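Local coordinates for possible adhesin (Caldicellulosiruptor kronotskyensis, PDB 4WA0), which probably mediates attachment of the bacterium to cellulose, the chain here being the magnesium-bound, beta-helical C-terminal domain of a tapirin, at residues Phe45-Leu50 with Ile71-Ile77; Leu183-Pro189 with Ile204-Phe210; Arg225-Leu231 with Thr352-Gln358; Gly298-Gly304 with Phe321-Gly327. All coordinates share one frame. Where two conformers were deposited one is given. Residues are numbered along the deposited sequence.

In the fold
Contacts 1, 2 and 4 each join neighbouring rungs of one long parallel beta-helix. Contact 1 sits at a corner near the middle, its centre about 7 Å from the centre of the chain; contact 2 lies near one end, its centre about 33 Å from that point. Both reach the same sheet, their centres 32 Å apart. Contact 4 belongs to another face, on the opposite side of the chain's centre from contact 2, with 50 Å between the two centres. It comes closest to the magnesium site: the Ile300 side chain is about 9 Å from that of the metal-binding residue Leu246. Contact 3 ties the last residues of the chain to a loop, its nearest atoms about 8 Å from contact 1 and 11 Å from contact 4.

Contact 1. Residues Phe45-Leu50 with Ile71-Ile77; sequences FNIDNL and IVVRNII
Two consecutive rungs run parallel here, with 4° between the directions of strands 45-47 and 71-73. Phe45 pairs with Ile71 (CA-CA 4.7 Å), Asn46 with Val72 and Ile47 with Val73, held by Val72 N to Phe45 O (2.8 Å), Ile47 N to Val72 O (2.9 Å) and Arg74 N to Ile47 O (2.8 Å). Both chains then turn a corner. Residues 71-77 spend one residue more on it, so pairing resumes as Leu50 with Ile77, through Leu50 N to Ile76 O (2.9 Å). In the corner, Asp48 O takes Asn75 N (2.8 Å), while Asn49 OD1 (chi1 m) accepts from both Asn75 ND2 (2.9 Å) and Ile76 N (3.2 Å); Asn49 ND2 passes on to Ser30 OG. Outside the coil, Arg74 NH1 makes a salt bridge to Asp48 OD1 (2.9 Å) and its NH2 binds Asn28 OD1; Asn46 ND2 goes to Glu27 OE1. On the inner face Ile47 CG1 and Leu50 CB lie 4.1 Å from Val73 CG2, and Phe45 CD2 is 4.2 Å from Ile71 CG1. At this beta-helix corner the buried Asn49 amide thus stands in for a backbone partner where the ladder breaks, while the Asp48-Arg74 charge pair keeps to the more exposed outer edge.

Contact 2. Residues Leu183-Pro189 with Ile204-Phe210; sequences LYLATTP and ISYSSSF
Start from the short parallel ladder: Leu183 bridges Ile204 (CA-CA 4.7 Å) and Tyr184 bridges Ser205 (4.9 Å), through Ser205 N to Leu183 O (2.8 Å) and Leu185 N to Ser205 O (2.9 Å). Extended backbone continues to Tyr206; Ser207 then adopts phi/psi of 45/57, and the chain folds back so that Ser208 N reaches Leu185 O (2.8 Å) and Ser207 N reaches Thr187 O (3.1 Å). On the inward face Leu183 CD2 nests against Ile204 CG2 (4.0 Å), with Leu175 and Leu177 of strand 174-177 nearby. The Tyr206 side chain (chi1 m) fills the hollow between Leu185, whose CD1 is 3.9 Å from Tyr206 CD1, and Pro189, whose CD is 3.4 Å from the same atom; Ile194 of helix 191-195 touches both Pro189 and Tyr206. Tyr184 and Ser205 point to the other face. There Phe210 (chi1 p) swings back and lays its ring over Tyr184 CB, a CH-pi contact of 4.2 Å to the ring centroid, with Ala186 CB 4.2 Å from Phe210 CZ. Tyr184 also stacks on Tyr163 of the preceding rung. Thr188 OG1 and Ser207 OG share a hydrogen bond (2.7 Å), and one water spans Ala186 O and Ser208 O. This is the end of a parallel beta-helix, where the outermost strand of its sheet, 203-205, gives way to a loop folded over the rung beneath.

Contact 3. Residues Arg225-Leu231 with Thr352-Gln358; sequences RDYTSGL and TGIQPSQ
Ile354 (chi1 m, chi2 t) lies across the curled loop 225-231: its CG2 is 3.4 Å from Ser229 O, its CG1 3.9 Å from Leu231 CD1, and its CD1 4.2 Å from Thr228 CG2. Just beyond, Gln355 N donates almost linearly to Ser229 O (3.1 Å), while Leu231 CA makes a CA-H...O contact with Thr352 O (3.4 Å). Neither segment is a strand, and the CA atoms of Leu231 and Ile354 come within 4.6 Å. The loop is shaped by two overlapping beta turns, type I from Asp226 to Ser229 and type II from Thr228 to Leu231. An Asx turn (Thr228 N to Asp226 OD1, 3.2 Å) and Ser229 OG on Asp226 O (2.9 Å) support the first. Gly230, at phi/psi 91/-12, sits where a CB would clash with Gly353 O and Gln355 OE1. Together these turns receive the last residues of the chain as they leave helix 342-352 through Gly353 (phi 79°), so the join is between two loops that each follow a helix. Tyr227 turns the other way, toward Tyr32 and strand 10-14 of the beta-helix. Farther along the tail, Ser357 O receives both NH1 (3.1 Å) and NH2 (2.9 Å) of Arg225, whose NE is held in a salt bridge by Glu221. A water connects Asp226 N (3.0 Å) with Ser357 OG (2.7 Å).

Contact 4. Residues Gly298-Gly304 with Phe321-Gly327; sequences GNITFVG and FNINATG
Strands 299-302 and 321-325 run parallel, their axes 4.6 Å apart at closest and crossing at -18°. Ile300 pairs with Ile323, Thr301 with Asn324 and Phe302 with Ala325. The hydrogen bonds zigzag: Ile300 N to Asn322 O (3.1 Å), Asn324 N to Ile300 O (2.9 Å), Phe302 N to Asn324 O (2.9 Å), Thr326 N to Phe302 O (3.1 Å). Past the strands the chains stay close, Gly327 CA lying 3.4 Å from Gly304 O, and a water joins Val303 O (2.6 Å) to Thr326 OG1 (3.1 Å). Ile300 and Phe302 (both chi1 m) point to the same face as Ile323; Ile300 CG1 meets Phe321 CE1 at 3.7 Å, and Phe302 CE2 meets Ile323 CG2 at 3.9 Å. Ile314 of strand 313-316, on another face of the coil, touches Ile300 and Phe321. At the N-terminal end of the pair Asn299 OD1 accepts from Asn322 N and ND2, each at 3.0 Å, and Asn322 OD1 in turn binds Asn19 ND2. Such amide-to-amide steps between successive rungs form an asparagine ladder, a feature known from parallel beta-helices.

Contact 1. Residues Phe45-Leu50 with Ile71-Ile77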
# COMPACT_ATOMS: atom_id res chain seq x y z
N PHE A 45 -7.82 3.44 0.66
CA PHE A 45 -6.72 4.29 0.25
C PHE A 45 -7.06 4.94 -1.09
O PHE A 45 -7.59 4.29 -2.04
CB PHE A 45 -5.45 3.46 0.05
CG PHE A 45 -4.88 2.75 1.25
CD1 PHE A 45 -5.28 2.99 2.57
CD2 PHE A 45 -3.85 1.82 1.05
CE1 PHE A 45 -4.71 2.31 3.62
CE2 PHE A 45 -3.28 1.16 2.11
CZ PHE A 45 -3.69 1.42 3.39
N ASN A 46 -6.63 6.18 -1.24
CA ASN A 46 -6.55 6.83 -2.54
C ASN A 46 -5.17 7.50 -2.55
O ASN A 46 -5.04 8.66 -2.09
CB ASN A 46 -7.65 7.84 -2.68
CG ASN A 46 -7.59 8.59 -4.01
OD1 ASN A 46 -7.28 8.01 -5.07
ND2 ASN A 46 -7.97 9.87 -3.98
N ILE A 47 -4.15 6.76 -3.02
CA ILE A 47 -2.77 7.15 -2.93
C ILE A 47 -2.03 7.02 -4.21
O ILE A 47 -2.53 6.46 -5.20
CB ILE A 47 -2.04 6.34 -1.81
CG1 ILE A 47 -2.05 4.84 -2.13
CG2 ILE A 47 -2.64 6.70 -0.46
CD1 ILE A 47 -1.44 3.95 -1.08
N ASP A 48 -0.82 7.57 -4.26
CA ASP A 48 -0.05 7.51 -5.47
C ASP A 48 0.72 6.23 -5.62
O ASP A 48 0.72 5.65 -6.70
CB ASP A 48 0.99 8.63 -5.51
CG ASP A 48 0.35 10.04 -5.59
OD1 ASP A 48 -0.59 10.24 -6.35
OD2 ASP A 48 0.83 11.00 -4.93
N ASN A 49 1.41 5.77 -4.59
CA ASN A 49 2.17 4.55 -4.72
C ASN A 49 2.00 3.76 -3.41
O ASN A 49 1.88 4.39 -2.35
CB ASN A 49 3.61 4.86 -4.88
CG ASN A 49 3.93 5.68 -6.12
OD1 ASN A 49 3.97 5.15 -7.25
ND2 ASN A 49 4.11 6.97 -5.93
N LEU A 50 2.14 2.45 -3.51
CA LEU A 50 2.08 1.53 -2.34
C LEU A 50 3.21 0.51 -2.48
O LEU A 50 3.20 -0.31 -3.43
CB LEU A 50 0.72 0.84 -2.31
CG LEU A 50 0.41 -0.23 -1.30
CD1 LEU A 50 0.54 0.37 0.08
CD2 LEU A 50 -0.93 -0.83 -1.57
N ILE A 71 -8.80 0.04 -2.29
CA ILE A 71 -7.42 0.50 -2.38
C ILE A 71 -7.27 1.02 -3.79
O ILE A 71 -7.36 0.24 -4.73
CB ILE A 71 -6.44 -0.61 -2.01
CG1 ILE A 71 -6.58 -0.94 -0.51
CG2 ILE A 71 -5.04 -0.23 -2.41
CD1 ILE A 71 -5.91 -2.19 -0.11
N VAL A 72 -7.02 2.32 -3.93
CA VAL A 72 -6.82 2.91 -5.22
C VAL A 72 -5.46 3.57 -5.21
O VAL A 72 -5.14 4.33 -4.30
CB VAL A 72 -7.91 3.98 -5.55
CG1 VAL A 72 -7.59 4.72 -6.80
CG2 VAL A 72 -9.32 3.37 -5.53
N VAL A 73 -4.65 3.16 -6.20
CA VAL A 73 -3.25 3.52 -6.31
C VAL A 73 -3.05 4.10 -7.70
O VAL A 73 -3.24 3.40 -8.72
CB VAL A 73 -2.33 2.33 -6.04
CG1 VAL A 73 -0.87 2.75 -6.19
CG2 VAL A 73 -2.59 1.69 -4.64
N ARG A 74 -2.68 5.37 -7.75
CA ARG A 74 -2.65 6.11 -9.00
C ARG A 74 -1.48 5.75 -9.87
O ARG A 74 -1.53 5.97 -11.10
CB ARG A 74 -2.66 7.62 -8.75
CG ARG A 74 -3.88 8.14 -8.03
CD ARG A 74 -3.62 9.62 -7.75
NE ARG A 74 -4.62 10.16 -6.88
CZ ARG A 74 -4.41 10.73 -5.69
NH1 ARG A 74 -3.21 10.96 -5.22
NH2 ARG A 74 -5.47 11.23 -5.06
N ASN A 75 -0.41 5.28 -9.28
CA ASN A 75 0.77 4.91 -9.97
C ASN A 75 1.10 3.43 -9.68
O ASN A 75 0.47 2.57 -10.26
CB ASN A 75 1.92 5.93 -9.72
CG ASN A 75 3.07 5.64 -10.60
OD1 ASN A 75 2.86 5.32 -11.78
ND2 ASN A 75 4.28 5.71 -10.08
N ILE A 76 2.02 3.14 -8.77
CA ILE A 76 2.59 1.82 -8.65
C ILE A 76 2.29 1.12 -7.31
O ILE A 76 2.38 1.72 -6.28
CB ILE A 76 4.13 1.88 -8.84
CG1 ILE A 76 4.48 2.29 -10.29
CG2 ILE A 76 4.79 0.57 -8.41
CD1 ILE A 76 5.91 2.71 -10.57
N ILE A 77 1.89 -0.15 -7.38
CA ILE A 77 1.95 -1.09 -6.26
C ILE A 77 3.23 -1.93 -6.54
O ILE A 77 3.29 -2.65 -7.57
CB ILE A 77 0.69 -1.99 -6.18
CG1 ILE A 77 -0.58 -1.14 -5.92
CG2 ILE A 77 0.84 -3.03 -5.07
CD1 ILE A 77 -1.83 -1.90 -5.74

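Contact 2. Residues Leu183-Pro189 with Ile204-Phe210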
# COMPACT_ATOMS: atom_id res chain seq x y z
N LEU A 183 -3.87 -12.63 -26.24
CA LEU A 183 -3.28 -13.50 -25.22
C LEU A 183 -2.17 -14.36 -25.86
O LEU A 183 -2.41 -15.03 -26.87
CB LEU A 183 -4.29 -14.43 -24.63
CG LEU A 183 -3.88 -15.46 -23.55
CD1 LEU A 183 -3.21 -14.78 -22.39
CD2 LEU A 183 -5.09 -16.31 -23.18
N TYR A 184 -1.01 -14.35 -25.23
CA TYR A 184 0.15 -15.13 -25.68
C TYR A 184 0.51 -16.09 -24.59
O TYR A 184 0.75 -15.66 -23.48
CB TYR A 184 1.37 -14.29 -26.02
CG TYR A 184 1.21 -13.15 -27.04
CD1 TYR A 184 0.73 -11.91 -26.66
CD2 TYR A 184 1.65 -13.30 -28.35
CE1 TYR A 184 0.63 -10.86 -27.60
CE2 TYR A 184 1.53 -12.29 -29.26
CZ TYR A 184 1.04 -11.06 -28.87
OH TYR A 184 0.98 -10.02 -29.77
N LEU A 185 0.51 -17.41 -24.91
CA LEU A 185 0.84 -18.42 -23.94
C LEU A 185 2.01 -19.17 -24.45
O LEU A 185 2.01 -19.55 -25.64
CB LEU A 185 -0.39 -19.35 -23.76
CG LEU A 185 -1.63 -18.67 -23.20
CD1 LEU A 185 -2.74 -19.67 -23.18
CD2 LEU A 185 -1.32 -18.14 -21.81
N ALA A 186 3.00 -19.40 -23.61
CA ALA A 186 4.21 -20.17 -24.00
C ALA A 186 3.94 -21.67 -24.17
O ALA A 186 4.72 -22.36 -24.73
CB ALA A 186 5.29 -19.98 -22.96
N THR A 187 2.85 -22.14 -23.60
CA THR A 187 2.43 -23.57 -23.64
C THR A 187 1.01 -23.64 -24.11
O THR A 187 0.33 -22.59 -24.37
CB THR A 187 2.53 -24.15 -22.18
OG1 THR A 187 1.69 -23.37 -21.28
CG2 THR A 187 3.98 -24.10 -21.66
N THR A 188 0.52 -24.86 -24.20
CA THR A 188 -0.87 -25.15 -24.61
C THR A 188 -1.63 -25.80 -23.45
O THR A 188 -1.15 -26.80 -22.88
CB THR A 188 -0.94 -26.10 -25.86
OG1 THR A 188 -0.32 -25.43 -26.96
CG2 THR A 188 -2.37 -26.44 -26.19
N PRO A 189 -2.69 -25.16 -23.02
CA PRO A 189 -3.41 -25.71 -21.88
C PRO A 189 -4.21 -26.98 -22.17
O PRO A 189 -4.21 -27.52 -23.28
CB PRO A 189 -4.39 -24.61 -21.45
CG PRO A 189 -4.19 -23.48 -22.36
CD PRO A 189 -3.24 -23.88 -23.49
N ILE A 204 -5.90 -15.64 -29.39
CA ILE A 204 -5.08 -16.43 -28.48
C ILE A 204 -3.99 -17.08 -29.28
O ILE A 204 -4.33 -17.82 -30.23
CB ILE A 204 -5.92 -17.52 -27.76
CG1 ILE A 204 -7.13 -16.87 -27.13
CG2 ILE A 204 -5.04 -18.21 -26.72
CD1 ILE A 204 -8.21 -17.79 -26.64
N SER A 205 -2.72 -16.92 -28.88
CA SER A 205 -1.59 -17.54 -29.56
C SER A 205 -1.08 -18.54 -28.56
O SER A 205 -0.45 -18.16 -27.54
CB SER A 205 -0.49 -16.55 -29.92
OG SER A 205 -1.01 -15.54 -30.81
N TYR A 206 -1.38 -19.82 -28.82
CA TYR A 206 -0.96 -20.91 -27.91
C TYR A 206 0.41 -21.39 -28.24
O TYR A 206 0.76 -21.44 -29.42
CB TYR A 206 -1.92 -22.06 -27.98
CG TYR A 206 -3.37 -21.82 -27.56
CD1 TYR A 206 -3.72 -21.85 -26.22
CD2 TYR A 206 -4.40 -21.72 -28.51
CE1 TYR A 206 -5.03 -21.71 -25.84
CE2 TYR A 206 -5.73 -21.62 -28.10
CZ TYR A 206 -6.02 -21.62 -26.75
OH TYR A 206 -7.30 -21.48 -26.27
N SER A 207 1.24 -21.76 -27.26
CA SER A 207 2.62 -22.21 -27.51
C SER A 207 3.33 -21.30 -28.50
O SER A 207 3.86 -21.74 -29.55
CB SER A 207 2.67 -23.67 -27.96
OG SER A 207 2.24 -24.49 -26.86
N SER A 208 3.35 -20.02 -28.11
CA SER A 208 3.73 -18.89 -28.95
C SER A 208 5.15 -18.59 -28.61
O SER A 208 5.61 -18.85 -27.49
CB SER A 208 2.78 -17.66 -28.59
OG SER A 208 3.23 -16.51 -29.22
N SER A 209 5.93 -18.10 -29.57
CA SER A 209 7.31 -17.64 -29.33
C SER A 209 7.25 -16.08 -29.32
O SER A 209 6.95 -15.44 -30.34
CB SER A 209 8.29 -18.12 -30.44
OG SER A 209 8.30 -19.53 -30.63
N PHE A 210 7.56 -15.50 -28.17
CA PHE A 210 7.38 -14.09 -27.87
C PHE A 210 8.43 -13.77 -26.81
O PHE A 210 8.97 -14.65 -26.10
CB PHE A 210 5.97 -13.77 -27.36
CG PHE A 210 5.58 -14.52 -26.08
CD1 PHE A 210 6.05 -14.10 -24.83
CD2 PHE A 210 4.84 -15.67 -26.16
CE1 PHE A 210 5.69 -14.77 -23.68
CE2 PHE A 210 4.52 -16.38 -25.03
CZ PHE A 210 4.92 -15.93 -23.81
O HOH W 1 -2.18 -13.42 -29.26
O HOH W 2 6.43 -21.39 -26.81

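Contact 3. Residues Arg225-Leu231 with Thr352-Gln358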
# COMPACT_ATOMS: atom_id res chain seq x y z
N ARG A 225 16.90 1.49 -4.95
CA ARG A 225 16.98 2.64 -4.03
C ARG A 225 16.98 2.17 -2.58
O ARG A 225 16.15 1.35 -2.17
CB ARG A 225 15.83 3.61 -4.26
CG ARG A 225 15.89 4.87 -3.39
CD ARG A 225 14.95 5.93 -3.94
NE ARG A 225 15.45 6.51 -5.19
CZ ARG A 225 16.35 7.50 -5.27
NH1 ARG A 225 16.73 7.97 -6.46
NH2 ARG A 225 16.88 8.03 -4.17
N ASP A 226 17.93 2.70 -1.81
CA ASP A 226 17.94 2.49 -0.37
C ASP A 226 17.17 3.68 0.21
O ASP A 226 17.69 4.77 0.27
CB ASP A 226 19.38 2.47 0.18
CG ASP A 226 19.42 2.42 1.69
OD1 ASP A 226 18.27 2.38 2.26
OD2 ASP A 226 20.56 2.46 2.29
N TYR A 227 15.92 3.46 0.64
CA TYR A 227 15.05 4.61 0.94
C TYR A 227 15.43 5.32 2.22
O TYR A 227 14.86 6.37 2.46
CB TYR A 227 13.53 4.22 0.97
CG TYR A 227 12.93 4.18 -0.44
CD1 TYR A 227 13.13 3.04 -1.27
CD2 TYR A 227 12.22 5.28 -0.97
CE1 TYR A 227 12.62 2.98 -2.56
CE2 TYR A 227 11.73 5.23 -2.28
CZ TYR A 227 11.94 4.07 -3.07
OH TYR A 227 11.46 4.01 -4.37
N THR A 228 16.30 4.71 3.05
CA THR A 228 16.83 5.36 4.25
C THR A 228 18.36 5.63 4.16
O THR A 228 19.02 5.72 5.18
CB THR A 228 16.51 4.53 5.55
OG1 THR A 228 16.99 3.19 5.46
CG2 THR A 228 14.96 4.43 5.75
N SER A 229 18.89 5.83 2.95
CA SER A 229 20.28 6.29 2.80
C SER A 229 20.52 7.45 3.71
O SER A 229 19.75 8.42 3.66
CB SER A 229 20.56 6.82 1.38
OG SER A 229 20.38 5.81 0.41
N GLY A 230 21.59 7.38 4.51
CA GLY A 230 22.01 8.49 5.35
C GLY A 230 21.43 8.52 6.75
O GLY A 230 21.89 9.28 7.58
N LEU A 231 20.42 7.69 7.02
CA LEU A 231 19.76 7.69 8.29
C LEU A 231 20.74 7.49 9.43
O LEU A 231 21.43 6.46 9.50
CB LEU A 231 18.72 6.55 8.32
CG LEU A 231 17.95 6.40 9.64
CD1 LEU A 231 17.20 7.66 10.04
CD2 LEU A 231 17.03 5.20 9.61
N THR A 352 17.21 13.39 11.45
CA THR A 352 17.33 12.01 10.96
C THR A 352 18.49 11.75 10.02
O THR A 352 18.98 10.61 9.95
CB THR A 352 16.05 11.62 10.24
OG1 THR A 352 15.93 12.39 9.03
CG2 THR A 352 14.84 11.84 11.20
N GLY A 353 18.87 12.77 9.24
CA GLY A 353 19.96 12.67 8.32
C GLY A 353 19.63 11.98 7.03
O GLY A 353 20.55 11.76 6.21
N ILE A 354 18.36 11.67 6.75
CA ILE A 354 18.08 10.98 5.49
C ILE A 354 18.35 11.94 4.35
O ILE A 354 17.94 13.09 4.40
CB ILE A 354 16.68 10.33 5.36
CG1 ILE A 354 16.45 9.44 6.60
CG2 ILE A 354 16.59 9.55 4.01
CD1 ILE A 354 15.28 8.49 6.56
N GLN A 355 19.08 11.41 3.36
CA GLN A 355 19.60 12.14 2.21
C GLN A 355 19.38 11.20 1.04
O GLN A 355 20.15 10.24 0.83
CB GLN A 355 21.09 12.39 2.35
CG GLN A 355 21.49 13.27 3.54
CD GLN A 355 22.67 12.69 4.33
OE1 GLN A 355 23.39 11.79 3.85
NE2 GLN A 355 22.88 13.21 5.55
N PRO A 356 18.30 11.42 0.29
CA PRO A 356 18.09 10.47 -0.81
C PRO A 356 19.15 10.61 -1.92
O PRO A 356 19.61 11.70 -2.18
CB PRO A 356 16.66 10.79 -1.28
CG PRO A 356 15.97 11.28 -0.03
CD PRO A 356 17.05 12.12 0.65
N SER A 357 19.52 9.48 -2.52
CA SER A 357 20.52 9.41 -3.60
C SER A 357 20.00 10.14 -4.85
O SER A 357 18.85 9.91 -5.26
CB SER A 357 20.83 7.93 -3.93
OG SER A 357 20.90 7.13 -2.75
N GLN A 358 20.84 11.01 -5.43
CA GLN A 358 20.46 11.84 -6.59
C GLN A 358 20.75 11.10 -7.91
O GLN A 358 19.98 10.20 -8.33
CB GLN A 358 21.16 13.23 -6.53
CG GLN A 358 20.32 14.34 -5.85
CD GLN A 358 21.14 15.39 -5.08
OE1 GLN A 358 20.62 16.11 -4.18
NE2 GLN A 358 22.41 15.49 -5.42
O HOH W 3 19.92 4.58 -3.00

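Contact 4. Residues Gly298-Gly304 with Phe321-Gly327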
# COMPACT_ATOMS: atom_id res chain seq x y z
N GLY A 298 9.35 3.50 17.38
CA GLY A 298 8.46 2.47 17.87
C GLY A 298 7.07 2.63 17.35
O GLY A 298 6.86 3.18 16.24
N ASN A 299 6.12 2.06 18.07
CA ASN A 299 4.73 2.02 17.58
C ASN A 299 4.03 3.32 17.84
O ASN A 299 4.43 4.10 18.72
CB ASN A 299 3.94 0.94 18.22
CG ASN A 299 4.48 -0.46 17.85
OD1 ASN A 299 5.09 -0.69 16.82
ND2 ASN A 299 4.27 -1.40 18.78
N ILE A 300 3.03 3.61 17.02
CA ILE A 300 2.15 4.78 17.20
C ILE A 300 0.78 4.31 17.51
O ILE A 300 0.19 3.54 16.72
CB ILE A 300 2.25 5.74 15.95
CG1 ILE A 300 3.70 6.23 15.87
CG2 ILE A 300 1.21 6.87 16.01
CD1 ILE A 300 3.94 7.09 14.65
N THR A 301 0.22 4.78 18.65
CA THR A 301 -1.07 4.29 19.19
C THR A 301 -2.00 5.47 19.37
O THR A 301 -1.64 6.51 19.90
CB THR A 301 -0.87 3.57 20.53
OG1 THR A 301 0.09 2.55 20.30
CG2 THR A 301 -2.18 2.91 21.07
N PHE A 302 -3.23 5.22 18.99
CA PHE A 302 -4.33 6.18 19.09
C PHE A 302 -5.22 5.58 20.13
O PHE A 302 -5.64 4.40 20.01
CB PHE A 302 -5.02 6.38 17.73
CG PHE A 302 -4.15 7.00 16.71
CD1 PHE A 302 -3.88 8.35 16.65
CD2 PHE A 302 -3.48 6.18 15.79
CE1 PHE A 302 -3.02 8.90 15.69
CE2 PHE A 302 -2.61 6.73 14.88
CZ PHE A 302 -2.37 8.07 14.82
N VAL A 303 -5.42 6.32 21.23
CA VAL A 303 -6.07 5.72 22.41
C VAL A 303 -7.57 5.96 22.54
O VAL A 303 -8.21 5.25 23.30
CB VAL A 303 -5.37 6.08 23.77
CG1 VAL A 303 -3.91 5.64 23.74
CG2 VAL A 303 -5.45 7.55 24.06
N GLY A 304 -8.11 6.91 21.81
CA GLY A 304 -9.60 7.07 21.81
C GLY A 304 -10.52 5.92 21.39
O GLY A 304 -10.19 5.07 20.55
N PHE A 321 7.01 -1.57 12.72
CA PHE A 321 6.11 -0.49 13.02
C PHE A 321 4.66 -0.99 13.03
O PHE A 321 4.24 -1.63 12.07
CB PHE A 321 6.25 0.56 11.96
CG PHE A 321 5.40 1.76 12.17
CD1 PHE A 321 5.33 2.34 13.42
CD2 PHE A 321 4.78 2.36 11.15
CE1 PHE A 321 4.55 3.45 13.63
CE2 PHE A 321 4.03 3.50 11.32
CZ PHE A 321 3.87 4.02 12.59
N ASN A 322 3.93 -0.72 14.10
CA ASN A 322 2.50 -0.99 14.20
C ASN A 322 1.79 0.30 14.44
O ASN A 322 2.29 1.14 15.31
CB ASN A 322 2.21 -1.94 15.39
CG ASN A 322 2.96 -3.28 15.26
OD1 ASN A 322 2.56 -4.14 14.58
ND2 ASN A 322 4.18 -3.31 15.79
N ILE A 323 0.69 0.50 13.73
CA ILE A 323 -0.26 1.59 14.00
C ILE A 323 -1.37 0.93 14.78
O ILE A 323 -2.02 0.01 14.26
CB ILE A 323 -0.80 2.23 12.70
CG1 ILE A 323 0.35 2.83 11.89
CG2 ILE A 323 -1.84 3.34 13.07
CD1 ILE A 323 -0.18 3.30 10.55
N ASN A 324 -1.55 1.35 16.05
CA ASN A 324 -2.50 0.64 16.92
C ASN A 324 -3.60 1.57 17.39
O ASN A 324 -3.38 2.78 17.51
CB ASN A 324 -1.81 0.04 18.16
CG ASN A 324 -0.86 -1.12 17.81
OD1 ASN A 324 -0.96 -1.72 16.75
ND2 ASN A 324 0.16 -1.30 18.65
N ALA A 325 -4.77 1.00 17.65
CA ALA A 325 -5.95 1.75 18.17
C ALA A 325 -6.45 0.92 19.27
O ALA A 325 -6.99 -0.17 19.04
CB ALA A 325 -7.05 1.93 17.10
N THR A 326 -6.30 1.41 20.49
CA THR A 326 -6.57 0.62 21.66
C THR A 326 -7.89 0.90 22.37
O THR A 326 -8.30 0.09 23.20
CB THR A 326 -5.42 0.75 22.68
OG1 THR A 326 -5.05 2.13 22.81
CG2 THR A 326 -4.20 -0.10 22.22
N GLY A 327 -8.53 2.03 22.06
CA GLY A 327 -9.88 2.32 22.55
C GLY A 327 -10.92 1.27 22.12
O GLY A 327 -11.90 1.06 22.83
O HOH W 4 -7.24 3.27 24.75